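PDB 7BVW: AT5G66160 protein from Arabidopsis thaliana, which probably acts as a receptor that sorts proteins to the protein storage vacuole, and carries a zinc-binding RING-H2 domain that functions as an E3 ubiquitin ligase. Local coordinates for residues A[14-20]-A[40-46]. Sequence-based numbering, arbitrary orientation.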
loop_
_atom_site.group_PDB
_atom_site.type_symbol
_atom_site.label_atom_id
_atom_site.label_comp_id
_atom_site.label_asym_id
_atom_site.label_seq_id
_atom_site.Cartn_x
_atom_site.Cartn_y
_atom_site.Cartn_z
ATOM N N LEU A 14 -8.906 1.500 1.375
ATOM C CA LEU A 14 -8.098 1.438 0.168
ATOM C C LEU A 14 -8.262 0.079 -0.511
ATOM O O LEU A 14 -8.496 -0.935 0.156
ATOM C CB LEU A 14 -6.629 1.684 0.501
ATOM C CG LEU A 14 -6.193 3.143 0.646
ATOM C CD1 LEU A 14 -4.815 3.219 1.275
ATOM C CD2 LEU A 14 -6.193 3.837 -0.710
ATOM N N PRO A 15 -8.152 0.030 -1.839
ATOM C CA PRO A 15 -8.320 -1.245 -2.545
ATOM C C PRO A 15 -7.267 -2.258 -2.124
ATOM O O PRO A 15 -6.097 -1.924 -1.924
ATOM C CB PRO A 15 -8.169 -0.856 -4.020
ATOM C CG PRO A 15 -8.454 0.609 -4.061
ATOM C CD PRO A 15 -7.931 1.149 -2.769
ATOM N N CYS A 16 -7.697 -3.510 -1.989
ATOM C CA CYS A 16 -6.809 -4.600 -1.619
ATOM C C CYS A 16 -7.104 -5.810 -2.493
ATOM O O CYS A 16 -8.227 -5.994 -2.968
ATOM C CB CYS A 16 -6.954 -4.975 -0.137
ATOM S SG CYS A 16 -8.526 -5.751 0.298
ATOM N N PHE A 17 -6.081 -6.638 -2.692
ATOM C CA PHE A 17 -6.190 -7.799 -3.562
ATOM C C PHE A 17 -5.166 -8.840 -3.131
ATOM O O PHE A 17 -4.249 -8.557 -2.354
ATOM C CB PHE A 17 -6.009 -7.407 -5.034
ATOM C CG PHE A 17 -4.707 -6.714 -5.328
ATOM C CD1 PHE A 17 -4.554 -5.357 -5.090
ATOM C CD2 PHE A 17 -3.642 -7.419 -5.860
ATOM C CE1 PHE A 17 -3.359 -4.720 -5.365
ATOM C CE2 PHE A 17 -2.446 -6.787 -6.138
ATOM C CZ PHE A 17 -2.303 -5.437 -5.890
ATOM N N THR A 18 -5.335 -10.056 -3.646
ATOM C CA THR A 18 -4.467 -11.182 -3.323
ATOM C C THR A 18 -3.444 -11.387 -4.435
ATOM O O THR A 18 -3.775 -11.283 -5.620
ATOM C CB THR A 18 -5.291 -12.459 -3.121
ATOM O OG1 THR A 18 -6.189 -12.289 -2.017
ATOM C CG2 THR A 18 -4.386 -13.650 -2.846
ATOM N N PHE A 19 -2.201 -11.671 -4.048
ATOM C CA PHE A 19 -1.126 -11.892 -5.014
ATOM C C PHE A 19 -1.305 -13.263 -5.655
ATOM O O PHE A 19 -0.920 -14.286 -5.087
ATOM C CB PHE A 19 0.236 -11.773 -4.339
ATOM C CG PHE A 19 1.392 -11.760 -5.303
ATOM C CD1 PHE A 19 1.804 -10.577 -5.898
ATOM C CD2 PHE A 19 2.062 -12.930 -5.620
ATOM C CE1 PHE A 19 2.865 -10.563 -6.788
ATOM C CE2 PHE A 19 3.122 -12.922 -6.506
ATOM C CZ PHE A 19 3.526 -11.737 -7.091
ATOM N N THR A 20 -1.895 -13.286 -6.845
ATOM C CA THR A 20 -2.090 -14.503 -7.622
ATOM C C THR A 20 -1.479 -14.322 -9.009
ATOM O O THR A 20 -0.800 -13.328 -9.285
ATOM C CB THR A 20 -3.577 -14.856 -7.718
ATOM O OG1 THR A 20 -4.305 -13.725 -8.213
ATOM C CG2 THR A 20 -4.121 -15.244 -6.352
ATOM N N PHE A 40 2.734 -16.199 -3.265
ATOM C CA PHE A 40 1.389 -16.519 -3.729
ATOM C C PHE A 40 0.411 -16.551 -2.562
ATOM O O PHE A 40 0.657 -17.207 -1.546
ATOM C CB PHE A 40 1.390 -17.866 -4.456
ATOM C CG PHE A 40 0.013 -18.399 -4.747
ATOM C CD1 PHE A 40 -0.672 -18.002 -5.883
ATOM C CD2 PHE A 40 -0.594 -19.301 -3.885
ATOM C CE1 PHE A 40 -1.938 -18.491 -6.150
ATOM C CE2 PHE A 40 -1.859 -19.790 -4.148
ATOM C CZ PHE A 40 -2.530 -19.386 -5.282
ATOM N N GLY A 41 -0.702 -15.837 -2.709
ATOM C CA GLY A 41 -1.737 -15.806 -1.701
ATOM C C GLY A 41 -1.645 -14.661 -0.717
ATOM O O GLY A 41 -2.563 -14.494 0.097
ATOM N N GLU A 42 -0.576 -13.870 -0.757
ATOM C CA GLU A 42 -0.453 -12.757 0.167
ATOM C C GLU A 42 -1.461 -11.661 -0.166
ATOM O O GLU A 42 -1.961 -11.552 -1.288
ATOM C CB GLU A 42 0.963 -12.189 0.137
ATOM C CG GLU A 42 1.999 -13.079 0.784
ATOM C CD GLU A 42 3.382 -12.470 0.741
ATOM O OE1 GLU A 42 3.614 -11.585 -0.108
ATOM O OE2 GLU A 42 4.229 -12.874 1.563
ATOM N N SER A 43 -1.748 -10.837 0.837
ATOM C CA SER A 43 -2.685 -9.729 0.705
ATOM C C SER A 43 -1.922 -8.441 0.433
ATOM O O SER A 43 -0.980 -8.106 1.158
ATOM C CB SER A 43 -3.534 -9.577 1.969
ATOM O OG SER A 43 -4.436 -10.663 2.115
ATOM N N LEU A 44 -2.327 -7.727 -0.613
ATOM C CA LEU A 44 -1.688 -6.484 -1.011
ATOM C C LEU A 44 -2.703 -5.349 -1.013
ATOM O O LEU A 44 -3.916 -5.570 -1.045
ATOM C CB LEU A 44 -1.048 -6.601 -2.402
ATOM C CG LEU A 44 0.380 -7.140 -2.519
ATOM C CD1 LEU A 44 0.472 -8.597 -2.107
ATOM C CD2 LEU A 44 0.871 -6.955 -3.941
ATOM N N ARG A 45 -2.189 -4.123 -0.984
ATOM C CA ARG A 45 -3.004 -2.929 -1.135
ATOM C C ARG A 45 -2.432 -2.058 -2.241
ATOM O O ARG A 45 -1.230 -2.089 -2.521
ATOM C CB ARG A 45 -3.082 -2.117 0.162
ATOM C CG ARG A 45 -4.230 -2.496 1.082
ATOM C CD ARG A 45 -4.653 -1.305 1.931
ATOM N NE ARG A 45 -5.114 -1.698 3.261
ATOM C CZ ARG A 45 -6.319 -2.192 3.524
ATOM N NH1 ARG A 45 -7.194 -2.370 2.544
ATOM N NH2 ARG A 45 -6.646 -2.518 4.768
ATOM N N LEU A 46 -3.306 -1.274 -2.863
ATOM C CA LEU A 46 -2.932 -0.384 -3.952
ATOM C C LEU A 46 -3.183 1.061 -3.545
ATOM O O LEU A 46 -4.253 1.386 -3.019
ATOM C CB LEU A 46 -3.715 -0.712 -5.224
ATOM C CG LEU A 46 -3.326 0.118 -6.444
ATOM C CD1 LEU A 46 -1.893 -0.185 -6.847
ATOM C CD2 LEU A 46 -4.286 -0.130 -7.600
#
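In the small antiparallel sheet of the RING-H2 domain, Phe17 pairs with Leu44, joining the outer strand 16-18 to the central strand 43-46. The Phe17 N donates to Leu44 O at 2.9 Å, and Leu44 N returns a straighter bond (168°) to Phe17 O. Beyond them the ladder continues through Leu46 N to Pro15 O, Phe19 N to Glu42 O and, at the far end, Gly41 N to Phe19 O at 2.8 Å. Glycine suits position 41 because, at its backbone angles, a CB would jam against the preceding carbonyl oxygen. With CG between backbone N and carbonyl carbon (chi1 57°), the Phe17 ring folds over its neighbour: Leu44 CB sits over one face in a CH-pi contact, 4.1 Å from the ring centroid, and Leu46 CB meets the edge. With an alanine here, Leu44 CB would probably lose its ring face and Leu46 its edge contact, leaving a gap toward helix 21-27. Phe19, whose side chain lies about 6 Å from a bound zinc ion, adds its CB against Leu44 CD1. On the other face Arg45, salt-bridged through NE to Asp59 and bent at chi3 (-147°), brings NH1 to a weak 3.1 Å bond with Leu14 O.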